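Local coordinates for APL1 (Anopheles gambiae, PDB 3O6N), which probably regulates complement-like immunity in the mosquito as the leucine-rich repeat partner of LRIM1 in a heterodimeric complex, at residues A[335-346]-A[359-370]; A[261-269]-A[284-294]. All coordinates share one frame; numbering follows the deposited sequence.

Contact 1: A[335-346]-A[359-370]. With NAG (2-acetamido-2-deoxy-beta-D-glucopyranose), chain D.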
loop_
_atom_site.group_PDB
_atom_site.type_symbol
_atom_site.label_atom_id
_atom_site.label_comp_id
_atom_site.label_asym_id
_atom_site.label_seq_id
_atom_site.Cartn_x
_atom_site.Cartn_y
_atom_site.Cartn_z
ATOM N N LEU A 335 -14.312 -32.739 2.814
ATOM C CA LEU A 335 -13.163 -32.557 3.688
ATOM C C LEU A 335 -12.788 -33.894 4.316
ATOM O O LEU A 335 -13.659 -34.711 4.619
ATOM C CB LEU A 335 -13.470 -31.539 4.789
ATOM C CG LEU A 335 -13.701 -30.073 4.403
ATOM C CD1 LEU A 335 -14.070 -29.262 5.636
ATOM C CD2 LEU A 335 -12.470 -29.480 3.727
ATOM N N SER A 336 -11.492 -34.116 4.504
ATOM C CA SER A 336 -11.009 -35.317 5.174
ATOM C C SER A 336 -11.249 -35.210 6.673
ATOM O O SER A 336 -11.412 -34.112 7.204
ATOM C CB SER A 336 -9.517 -35.515 4.909
ATOM O OG SER A 336 -9.265 -35.725 3.530
ATOM N N THR A 337 -11.253 -36.352 7.352
ATOM C CA THR A 337 -11.469 -36.386 8.791
ATOM C C THR A 337 -10.422 -35.551 9.523
ATOM O O THR A 337 -10.687 -35.000 10.591
ATOM C CB THR A 337 -11.421 -37.834 9.324
ATOM O OG1 THR A 337 -12.308 -38.656 8.556
ATOM C CG2 THR A 337 -11.835 -37.880 10.786
ATOM N N HIS A 338 -9.239 -35.447 8.929
ATOM C CA HIS A 338 -8.100 -34.805 9.578
ATOM C C HIS A 338 -7.809 -33.394 9.067
ATOM O O HIS A 338 -6.704 -32.880 9.257
ATOM C CB HIS A 338 -6.855 -35.671 9.395
ATOM C CG HIS A 338 -6.499 -35.916 7.959
ATOM N ND1 HIS A 338 -5.861 -34.975 7.182
ATOM C CD2 HIS A 338 -6.707 -36.990 7.162
ATOM C CE1 HIS A 338 -5.684 -35.462 5.964
ATOM N NE2 HIS A 338 -6.187 -36.681 5.927
ATOM N N HIS A 339 -8.788 -32.762 8.426
ATOM C CA HIS A 339 -8.592 -31.409 7.909
ATOM C C HIS A 339 -8.255 -30.452 9.049
ATOM O O HIS A 339 -8.588 -30.712 10.206
ATOM C CB HIS A 339 -9.839 -30.925 7.170
ATOM C CG HIS A 339 -10.978 -30.583 8.080
ATOM N ND1 HIS A 339 -11.098 -29.354 8.689
ATOM C CD2 HIS A 339 -12.036 -31.318 8.499
ATOM C CE1 HIS A 339 -12.188 -29.340 9.437
ATOM N NE2 HIS A 339 -12.774 -30.518 9.340
ATOM N N THR A 340 -7.600 -29.343 8.717
ATOM C CA THR A 340 -7.120 -28.412 9.730
ATOM C C THR A 340 -7.897 -27.096 9.776
ATOM O O THR A 340 -7.449 -26.135 10.400
ATOM C CB THR A 340 -5.624 -28.090 9.521
ATOM O OG1 THR A 340 -5.412 -27.677 8.164
ATOM C CG2 THR A 340 -4.770 -29.313 9.806
ATOM N N LEU A 341 -9.057 -27.047 9.128
ATOM C CA LEU A 341 -9.824 -25.800 9.064
ATOM C C LEU A 341 -10.295 -25.317 10.432
ATOM O O LEU A 341 -10.809 -26.097 11.240
ATOM C CB LEU A 341 -11.017 -25.933 8.110
ATOM C CG LEU A 341 -10.669 -25.957 6.616
ATOM C CD1 LEU A 341 -11.867 -26.379 5.775
ATOM C CD2 LEU A 341 -10.139 -24.600 6.164
ATOM N N LYS A 342 -10.115 -24.021 10.677
ATOM C CA LYS A 342 -10.555 -23.380 11.912
ATOM C C LYS A 342 -11.634 -22.336 11.636
ATOM O O LYS A 342 -12.404 -21.981 12.518
ATOM C CB LYS A 342 -9.370 -22.724 12.628
ATOM C CG LYS A 342 -8.312 -23.702 13.107
ATOM C CD LYS A 342 -8.901 -24.724 14.065
ATOM C CE LYS A 342 -7.841 -25.700 14.551
ATOM N NZ LYS A 342 -8.401 -26.711 15.492
ATOM N N ASN A 343 -11.677 -21.841 10.404
ATOM C CA ASN A 343 -12.667 -20.851 9.996
ATOM C C ASN A 343 -13.128 -21.139 8.569
ATOM O O ASN A 343 -12.331 -21.101 7.636
ATOM C CB ASN A 343 -12.081 -19.437 10.092
ATOM C CG ASN A 343 -13.150 -18.352 10.081
ATOM O OD1 ASN A 343 -14.229 -18.525 9.513
ATOM N ND2 ASN A 343 -12.849 -17.224 10.719
ATOM N N LEU A 344 -14.415 -21.435 8.411
ATOM C CA LEU A 344 -14.980 -21.804 7.119
ATOM C C LEU A 344 -16.290 -21.060 6.870
ATOM O O LEU A 344 -17.163 -21.049 7.732
ATOM C CB LEU A 344 -15.226 -23.316 7.082
ATOM C CG LEU A 344 -15.885 -23.939 5.848
ATOM C CD1 LEU A 344 -14.996 -23.767 4.616
ATOM C CD2 LEU A 344 -16.182 -25.417 6.103
ATOM N N THR A 345 -16.420 -20.418 5.710
ATOM C CA THR A 345 -17.698 -19.807 5.332
ATOM C C THR A 345 -18.327 -20.565 4.163
ATOM O O THR A 345 -17.628 -20.973 3.231
ATOM C CB THR A 345 -17.581 -18.311 4.993
ATOM O OG1 THR A 345 -16.696 -18.123 3.883
ATOM C CG2 THR A 345 -17.064 -17.524 6.205
ATOM N N LEU A 346 -19.645 -20.745 4.217
ATOM C CA LEU A 346 -20.342 -21.657 3.305
ATOM C C LEU A 346 -21.668 -21.113 2.783
ATOM O O LEU A 346 -22.270 -21.698 1.881
ATOM C CB LEU A 346 -20.615 -22.985 4.012
ATOM C CG LEU A 346 -19.400 -23.766 4.511
ATOM C CD1 LEU A 346 -19.846 -24.922 5.408
ATOM C CD2 LEU A 346 -18.570 -24.271 3.336
ATOM N N LEU A 359 -20.401 -33.459 4.930
ATOM C CA LEU A 359 -19.460 -32.423 5.351
ATOM C C LEU A 359 -19.452 -32.271 6.864
ATOM O O LEU A 359 -18.394 -32.288 7.493
ATOM C CB LEU A 359 -19.816 -31.087 4.706
ATOM C CG LEU A 359 -18.849 -29.933 4.988
ATOM C CD1 LEU A 359 -17.465 -30.254 4.434
ATOM C CD2 LEU A 359 -19.386 -28.641 4.399
ATOM N N PHE A 360 -20.644 -32.145 7.443
ATOM C CA PHE A 360 -20.780 -31.869 8.871
ATOM C C PHE A 360 -20.453 -33.050 9.790
ATOM O O PHE A 360 -20.536 -32.935 11.010
ATOM C CB PHE A 360 -22.160 -31.281 9.182
ATOM C CG PHE A 360 -22.233 -29.794 8.981
ATOM C CD1 PHE A 360 -22.192 -28.932 10.066
ATOM C CD2 PHE A 360 -22.315 -29.256 7.708
ATOM C CE1 PHE A 360 -22.247 -27.562 9.885
ATOM C CE2 PHE A 360 -22.370 -27.887 7.519
ATOM C CZ PHE A 360 -22.336 -27.038 8.609
ATOM N N ARG A 361 -20.063 -34.180 9.213
ATOM C CA ARG A 361 -19.518 -35.262 10.023
ATOM C C ARG A 361 -18.124 -34.877 10.528
ATOM O O ARG A 361 -17.648 -35.408 11.535
ATOM C CB ARG A 361 -19.444 -36.563 9.217
ATOM C CG ARG A 361 -20.802 -37.103 8.780
ATOM C CD ARG A 361 -20.648 -38.448 8.080
ATOM N NE ARG A 361 -20.214 -39.492 9.006
ATOM C CZ ARG A 361 -19.707 -40.662 8.633
ATOM N NH1 ARG A 361 -19.557 -40.942 7.346
ATOM N NH2 ARG A 361 -19.343 -41.551 9.546
ATOM N N ASN A 362 -17.481 -33.944 9.828
ATOM C CA ASN A 362 -16.094 -33.571 10.126
ATOM C C ASN A 362 -15.865 -32.108 10.497
ATOM O O ASN A 362 -14.760 -31.730 10.885
ATOM C CB ASN A 362 -15.182 -33.939 8.954
ATOM C CG ASN A 362 -15.126 -35.429 8.715
ATOM O OD1 ASN A 362 -15.078 -36.219 9.659
ATOM N ND2 ASN A 362 -15.140 -35.825 7.451
ATOM N N VAL A 363 -16.893 -31.282 10.360
ATOM C CA VAL A 363 -16.774 -29.873 10.727
ATOM C C VAL A 363 -18.130 -29.373 11.214
ATOM O O VAL A 363 -19.169 -29.916 10.840
ATOM C CB VAL A 363 -16.269 -29.019 9.541
ATOM C CG1 VAL A 363 -17.374 -28.798 8.523
ATOM C CG2 VAL A 363 -15.699 -27.681 10.029
ATOM N N ALA A 364 -18.115 -28.352 12.063
ATOM C CA ALA A 364 -19.351 -27.799 12.605
ATOM C C ALA A 364 -19.151 -26.355 13.042
ATOM O O ALA A 364 -18.140 -25.733 12.716
ATOM C CB ALA A 364 -19.847 -28.647 13.768
ATOM N N ARG A 365 -20.123 -25.825 13.772
ATOM C CA ARG A 365 -20.020 -24.474 14.299
ATOM C C ARG A 365 -19.404 -24.511 15.691
ATOM O O ARG A 365 -19.634 -25.450 16.446
ATOM C CB ARG A 365 -21.392 -23.799 14.304
ATOM C CG ARG A 365 -21.955 -23.663 12.900
ATOM C CD ARG A 365 -23.260 -22.896 12.835
ATOM N NE ARG A 365 -23.587 -22.607 11.442
ATOM C CZ ARG A 365 -24.098 -23.495 10.595
ATOM N NH1 ARG A 365 -24.356 -24.733 11.004
ATOM N NH2 ARG A 365 -24.351 -23.146 9.339
ATOM N N PRO A 366 -18.633 -23.471 16.046
ATOM C CA PRO A 366 -18.491 -22.225 15.287
ATOM C C PRO A 366 -17.340 -22.173 14.271
ATOM O O PRO A 366 -17.072 -21.088 13.760
ATOM C CB PRO A 366 -18.239 -21.195 16.392
ATOM C CG PRO A 366 -17.456 -21.965 17.411
ATOM C CD PRO A 366 -17.986 -23.385 17.368
ATOM N N ALA A 367 -16.676 -23.288 13.982
ATOM C CA ALA A 367 -15.659 -23.286 12.927
ATOM C C ALA A 367 -16.303 -22.788 11.637
ATOM O O ALA A 367 -15.787 -21.883 10.977
ATOM C CB ALA A 367 -15.058 -24.668 12.738
ATOM N N VAL A 368 -17.441 -23.385 11.288
ATOM C CA VAL A 368 -18.306 -22.834 10.255
ATOM C C VAL A 368 -18.862 -21.517 10.773
ATOM O O VAL A 368 -19.603 -21.486 11.756
ATOM C CB VAL A 368 -19.456 -23.794 9.899
ATOM C CG1 VAL A 368 -20.422 -23.126 8.930
ATOM C CG2 VAL A 368 -18.893 -25.084 9.293
ATOM N N ASP A 369 -18.499 -20.427 10.106
ATOM C CA ASP A 369 -18.718 -19.090 10.651
ATOM C C ASP A 369 -20.066 -18.493 10.275
ATOM O O ASP A 369 -20.503 -17.512 10.880
ATOM C CB ASP A 369 -17.597 -18.153 10.192
ATOM C CG ASP A 369 -17.668 -16.794 10.857
ATOM O OD1 ASP A 369 -17.506 -16.733 12.093
ATOM O OD2 ASP A 369 -17.883 -15.791 10.147
ATOM N N ASP A 370 -20.734 -19.084 9.291
ATOM C CA ASP A 370 -21.969 -18.495 8.787
ATOM C C ASP A 370 -23.110 -19.491 8.574
ATOM O O ASP A 370 -22.982 -20.680 8.866
ATOM C CB ASP A 370 -21.699 -17.698 7.503
ATOM C CG ASP A 370 -21.152 -18.560 6.374
ATOM O OD1 ASP A 370 -20.779 -19.724 6.630
ATOM O OD2 ASP A 370 -21.086 -18.061 5.230
HETATM C C1 NAG D . -13.840 -16.220 10.415
HETATM C C2 NAG D . -13.752 -15.249 11.593
HETATM C C3 NAG D . -14.538 -13.965 11.351
HETATM C C4 NAG D . -14.275 -13.404 9.961
HETATM C C5 NAG D . -14.432 -14.487 8.902
HETATM C C6 NAG D . -14.105 -13.937 7.518
HETATM C C7 NAG D . -13.440 -16.183 13.813
HETATM C C8 NAG D . -14.040 -16.983 14.930
HETATM N N2 NAG D . -14.246 -15.892 12.794
HETATM O O3 NAG D . -14.169 -13.004 12.314
HETATM O O4 NAG D . -15.181 -12.355 9.702
HETATM O O5 NAG D . -13.575 -15.573 9.187
HETATM O O6 NAG D . -15.277 -13.896 6.734
HETATM O O7 NAG D . -12.263 -15.827 13.860
HETATM O O HOH W 1 -16.196 -33.549 6.083
#

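Contact 2: A[261-269]-A[284-294]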
loop_
_atom_site.group_PDB
_atom_site.type_symbol
_atom_site.label_atom_id
_atom_site.label_comp_id
_atom_site.label_asym_id
_atom_site.label_seq_id
_atom_site.Cartn_x
_atom_site.Cartn_y
_atom_site.Cartn_z
ATOM N N GLU A 261 -10.932 -15.112 -14.109
ATOM C CA GLU A 261 -12.002 -16.048 -14.434
ATOM C C GLU A 261 -11.661 -17.476 -14.040
ATOM O O GLU A 261 -12.544 -18.325 -13.933
ATOM C CB GLU A 261 -12.350 -15.971 -15.919
ATOM C CG GLU A 261 -12.900 -14.617 -16.329
ATOM C CD GLU A 261 -13.211 -14.539 -17.807
ATOM O OE1 GLU A 261 -13.058 -15.565 -18.502
ATOM O OE2 GLU A 261 -13.610 -13.450 -18.270
ATOM N N LYS A 262 -10.377 -17.744 -13.835
ATOM C CA LYS A 262 -9.965 -19.043 -13.326
ATOM C C LYS A 262 -8.671 -18.962 -12.529
ATOM O O LYS A 262 -7.852 -18.067 -12.736
ATOM C CB LYS A 262 -9.838 -20.064 -14.460
ATOM C CG LYS A 262 -8.781 -19.734 -15.495
ATOM C CD LYS A 262 -8.828 -20.730 -16.643
ATOM C CE LYS A 262 -7.838 -20.366 -17.738
ATOM N NZ LYS A 262 -8.002 -21.234 -18.940
ATOM N N ILE A 263 -8.513 -19.897 -11.601
ATOM C CA ILE A 263 -7.284 -20.044 -10.839
ATOM C C ILE A 263 -6.760 -21.466 -11.017
ATOM O O ILE A 263 -7.443 -22.435 -10.679
ATOM C CB ILE A 263 -7.500 -19.756 -9.339
ATOM C CG1 ILE A 263 -7.755 -18.261 -9.105
ATOM C CG2 ILE A 263 -6.293 -20.216 -8.528
ATOM C CD1 ILE A 263 -6.538 -17.375 -9.391
ATOM N N MET A 264 -5.559 -21.581 -11.572
ATOM C CA MET A 264 -4.906 -22.872 -11.768
ATOM C C MET A 264 -3.661 -22.949 -10.898
ATOM O O MET A 264 -3.157 -21.930 -10.440
ATOM C CB MET A 264 -4.505 -23.062 -13.235
ATOM C CG MET A 264 -5.670 -23.233 -14.193
ATOM S SD MET A 264 -6.475 -24.842 -14.038
ATOM C CE MET A 264 -7.772 -24.684 -15.264
ATOM N N TYR A 265 -3.151 -24.158 -10.690
ATOM C CA TYR A 265 -2.006 -24.344 -9.811
ATOM C C TYR A 265 -0.689 -23.913 -10.466
ATOM O O TYR A 265 0.290 -23.626 -9.779
ATOM C CB TYR A 265 -1.919 -25.805 -9.371
ATOM C CG TYR A 265 -1.746 -26.775 -10.520
ATOM C CD1 TYR A 265 -0.489 -27.026 -11.061
ATOM C CD2 TYR A 265 -2.837 -27.442 -11.063
ATOM C CE1 TYR A 265 -0.329 -27.914 -12.111
ATOM C CE2 TYR A 265 -2.684 -28.332 -12.112
ATOM C CZ TYR A 265 -1.432 -28.562 -12.631
ATOM O OH TYR A 265 -1.289 -29.447 -13.673
ATOM N N HIS A 266 -0.672 -23.855 -11.791
ATOM C CA HIS A 266 0.577 -23.622 -12.523
ATOM C C HIS A 266 1.395 -22.414 -12.052
ATOM O O HIS A 266 2.592 -22.542 -11.813
ATOM C CB HIS A 266 0.323 -23.558 -14.032
ATOM C CG HIS A 266 -0.223 -24.830 -14.599
ATOM N ND1 HIS A 266 -1.569 -25.030 -14.823
ATOM C CD2 HIS A 266 0.394 -25.978 -14.967
ATOM C CE1 HIS A 266 -1.755 -26.241 -15.316
ATOM N NE2 HIS A 266 -0.580 -26.837 -15.413
ATOM N N PRO A 267 0.755 -21.243 -11.907
ATOM C CA PRO A 267 1.505 -20.039 -11.527
ATOM C C PRO A 267 2.080 -20.095 -10.110
ATOM O O PRO A 267 2.916 -19.259 -9.773
ATOM C CB PRO A 267 0.451 -18.930 -11.608
ATOM C CG PRO A 267 -0.619 -19.471 -12.490
ATOM C CD PRO A 267 -0.654 -20.938 -12.206
ATOM N N PHE A 268 1.639 -21.059 -9.303
ATOM C CA PHE A 268 2.020 -21.119 -7.894
ATOM C C PHE A 268 3.059 -22.196 -7.574
ATOM O O PHE A 268 3.473 -22.330 -6.426
ATOM C CB PHE A 268 0.771 -21.342 -7.020
ATOM C CG PHE A 268 -0.278 -20.271 -7.173
ATOM C CD1 PHE A 268 -0.232 -19.123 -6.398
ATOM C CD2 PHE A 268 -1.301 -20.406 -8.097
ATOM C CE1 PHE A 268 -1.188 -18.134 -6.537
ATOM C CE2 PHE A 268 -2.263 -19.418 -8.242
ATOM C CZ PHE A 268 -2.203 -18.278 -7.459
ATOM N N VAL A 269 3.483 -22.955 -8.580
ATOM C CA VAL A 269 4.346 -24.110 -8.336
ATOM C C VAL A 269 5.715 -23.745 -7.763
ATOM O O VAL A 269 6.404 -24.595 -7.195
ATOM C CB VAL A 269 4.555 -24.966 -9.611
ATOM C CG1 VAL A 269 3.220 -25.477 -10.137
ATOM C CG2 VAL A 269 5.293 -24.169 -10.674
ATOM N N LEU A 284 -14.473 -15.831 -10.907
ATOM C CA LEU A 284 -13.973 -17.193 -11.020
ATOM C C LEU A 284 -15.088 -18.183 -11.318
ATOM O O LEU A 284 -16.109 -18.210 -10.633
ATOM C CB LEU A 284 -13.251 -17.623 -9.746
ATOM C CG LEU A 284 -12.097 -16.747 -9.268
ATOM C CD1 LEU A 284 -11.455 -17.398 -8.059
ATOM C CD2 LEU A 284 -11.082 -16.549 -10.390
ATOM N N VAL A 285 -14.872 -18.999 -12.344
ATOM C CA VAL A 285 -15.786 -20.087 -12.662
ATOM C C VAL A 285 -15.060 -21.419 -12.581
ATOM O O VAL A 285 -15.679 -22.478 -12.670
ATOM C CB VAL A 285 -16.398 -19.934 -14.070
ATOM C CG1 VAL A 285 -17.311 -18.723 -14.131
ATOM C CG2 VAL A 285 -15.303 -19.851 -15.127
ATOM N N ALA A 286 -13.743 -21.363 -12.413
ATOM C CA ALA A 286 -12.923 -22.570 -12.413
ATOM C C ALA A 286 -11.784 -22.469 -11.406
ATOM O O ALA A 286 -11.123 -21.436 -11.301
ATOM C CB ALA A 286 -12.368 -22.832 -13.804
ATOM N N LEU A 287 -11.551 -23.555 -10.680
ATOM C CA LEU A 287 -10.494 -23.597 -9.682
ATOM C C LEU A 287 -9.799 -24.950 -9.672
ATOM O O LEU A 287 -10.430 -25.977 -9.424
ATOM C CB LEU A 287 -11.079 -23.331 -8.295
ATOM C CG LEU A 287 -10.110 -23.509 -7.127
ATOM C CD1 LEU A 287 -9.074 -22.402 -7.138
ATOM C CD2 LEU A 287 -10.870 -23.523 -5.804
ATOM N N ASN A 288 -8.498 -24.957 -9.935
ATOM C CA ASN A 288 -7.721 -26.183 -9.812
ATOM C C ASN A 288 -6.442 -25.950 -9.026
ATOM O O ASN A 288 -5.439 -25.496 -9.574
ATOM C CB ASN A 288 -7.388 -26.780 -11.185
ATOM C CG ASN A 288 -6.588 -28.068 -11.084
ATOM O OD1 ASN A 288 -6.015 -28.375 -10.038
ATOM N ND2 ASN A 288 -6.541 -28.829 -12.176
ATOM N N LEU A 289 -6.489 -26.262 -7.736
ATOM C CA LEU A 289 -5.293 -26.278 -6.909
ATOM C C LEU A 289 -5.026 -27.702 -6.424
ATOM O O LEU A 289 -4.348 -27.907 -5.419
ATOM C CB LEU A 289 -5.441 -25.321 -5.718
ATOM C CG LEU A 289 -5.441 -23.826 -6.055
ATOM C CD1 LEU A 289 -5.723 -22.995 -4.806
ATOM C CD2 LEU A 289 -4.124 -23.407 -6.707
ATOM N N TYR A 290 -5.564 -28.683 -7.144
ATOM C CA TYR A 290 -5.353 -30.087 -6.792
ATOM C C TYR A 290 -4.291 -30.772 -7.655
ATOM O O TYR A 290 -3.703 -31.768 -7.238
ATOM C CB TYR A 290 -6.666 -30.882 -6.817
ATOM C CG TYR A 290 -7.541 -30.643 -8.029
ATOM C CD1 TYR A 290 -7.440 -31.447 -9.160
ATOM C CD2 TYR A 290 -8.489 -29.626 -8.030
ATOM C CE1 TYR A 290 -8.250 -31.233 -10.264
ATOM C CE2 TYR A 290 -9.300 -29.403 -9.124
ATOM C CZ TYR A 290 -9.175 -30.205 -10.239
ATOM O OH TYR A 290 -9.988 -29.973 -11.326
ATOM N N GLY A 291 -4.047 -30.241 -8.849
ATOM C CA GLY A 291 -2.959 -30.736 -9.678
ATOM C C GLY A 291 -1.647 -30.667 -8.915
ATOM O O GLY A 291 -0.842 -31.602 -8.940
ATOM N N GLN A 292 -1.431 -29.542 -8.241
ATOM C CA GLN A 292 -0.323 -29.394 -7.308
ATOM C C GLN A 292 -0.701 -28.365 -6.250
ATOM O O GLN A 292 -0.625 -27.157 -6.490
ATOM C CB GLN A 292 0.964 -28.976 -8.026
ATOM C CG GLN A 292 2.173 -28.882 -7.105
ATOM C CD GLN A 292 3.463 -28.578 -7.851
ATOM O OE1 GLN A 292 3.718 -29.126 -8.924
ATOM N NE2 GLN A 292 4.282 -27.696 -7.284
ATOM N N PRO A 293 -1.136 -28.843 -5.077
ATOM C CA PRO A 293 -1.542 -27.928 -4.009
ATOM C C PRO A 293 -0.381 -27.071 -3.544
ATOM O O PRO A 293 0.783 -27.423 -3.757
ATOM C CB PRO A 293 -1.980 -28.870 -2.888
ATOM C CG PRO A 293 -2.367 -30.144 -3.597
ATOM C CD PRO A 293 -1.403 -30.250 -4.737
ATOM N N ILE A 294 -0.712 -25.943 -2.929
ATOM C CA ILE A 294 0.282 -25.064 -2.329
ATOM C C ILE A 294 0.428 -25.506 -0.880
ATOM O O ILE A 294 -0.449 -25.246 -0.057
ATOM C CB ILE A 294 -0.175 -23.595 -2.400
ATOM C CG1 ILE A 294 -0.485 -23.217 -3.850
ATOM C CG2 ILE A 294 0.880 -22.665 -1.799
ATOM C CD1 ILE A 294 -1.295 -21.957 -4.002
HETATM O O HOH W 2 0.904 -25.007 -7.335
#

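Contact 1: A[335-346]-A[359-370]
L344 O takes a hydrogen bond from D369 N (2.8 Å, 167° at the hydrogen) and, more weakly, a CA-H...O contact from V368 CA. L344 N in turn donates to A367 O at 2.9 Å, which gives strand 343-345 a single backbone bridge to the loop. D370 extends it: with CG held between the backbone N and the carbonyl carbon (chi1 61°), the syn lone pair of D370 OD1 takes L346 N at 2.9 Å, while D370 OD2 is hydrogen-bonded to S347 OG. Farther back along both segments, H339 NE2 donates to N362 O at 2.8 Å, within the ring plane but from well above the carbonyl plane. H339 ND1 accepts L341 N, so both ring nitrogens are used and the ring's rotation is fixed; L335 CD1 lies over the centre of one face. A water joins L335 O, L359 O and N362 ND2, backing a weak direct bond from N362 ND2 to L335 O. Methyl groups fill the middle: L346 CD1 meets L359 CD2 tip to tip at 3.9 Å and also touches V368, while L335 CD1 packs on L359 CD1 at 3.7 Å. The glycan lies at one end of the contact, covalently linked through its C1 to N343 ND2 and weakly hydrogen-bonded through NAG N2 to D369 OD1; Y324 OH also holds it. These bonds fasten the C-terminal cap, which holds two disulfides, to the last strand of the parallel array, and the donor and acceptor roles of H339 are consistent with a neutral imidazole.

Contact 2: A[261-269]-A[284-294]
Y265 has CG between its backbone N and carbonyl carbon (chi1 61°), and N288 extends CG away from its own N (chi1 -179°); the two side chains therefore run side by side, with N288 OD1 at the edge of the tyrosine ring, 3.5 Å from Y265 CD2. G291 CA lies over one ring face in a CH-pi contact, 3.9 Å from the Y265 centroid, and Q292 N covers the same face nearer the rim. N288 OD1 also accepts from Y290 N, making an Asx turn, and from G291 N, completing an Asx motif; this folds the chain back and presents the glycine to the ring. Beside this turn the backbones pair in parallel: I263 N donates to A286 O at 3.0 Å, and N288 N meets I263 O at 2.8 Å. V285 N adds a bond to E261 O at 2.9 Å; A286 N is buried without a partner. Inward, I263 packs its CB and CG2 on L287 CD1 and its CG1 on L284, while I294 CD1 reaches F268 CB at 3.7 Å. M264 SD rests on N288 CB, and a water donates to both Y265 O and Q292 O. The short, weakly bonded strands 262-264 and 286-288 run 9° from parallel, 24 residues apart in register, and lie across the solenoid from the main strands 252-254 and 276-278: this is the stacking of successive convex-side segments in a leucine-rich repeat.

From the N terminus, the chain runs through most of the solenoid before contact 2, which closes a loop of 14 intervening residues containing strand 276-278 of the main parallel array. It then continues through strands 299-301 and 322-324 to contact 1, where the 12 residues between 335-346 and 359-370 include strand 351-352 and most of helix 353-359. The two loops follow in series, neither crossing nor enclosing the other. The centres of contact 1 and contact 2 are about 22 Å apart, and the nearest atoms of contact 1 and contact 2 about 10 Å apart. Contact 2 joins neighbouring turns on the convex side, whereas contact 1 joins the last array strand to the terminal cap.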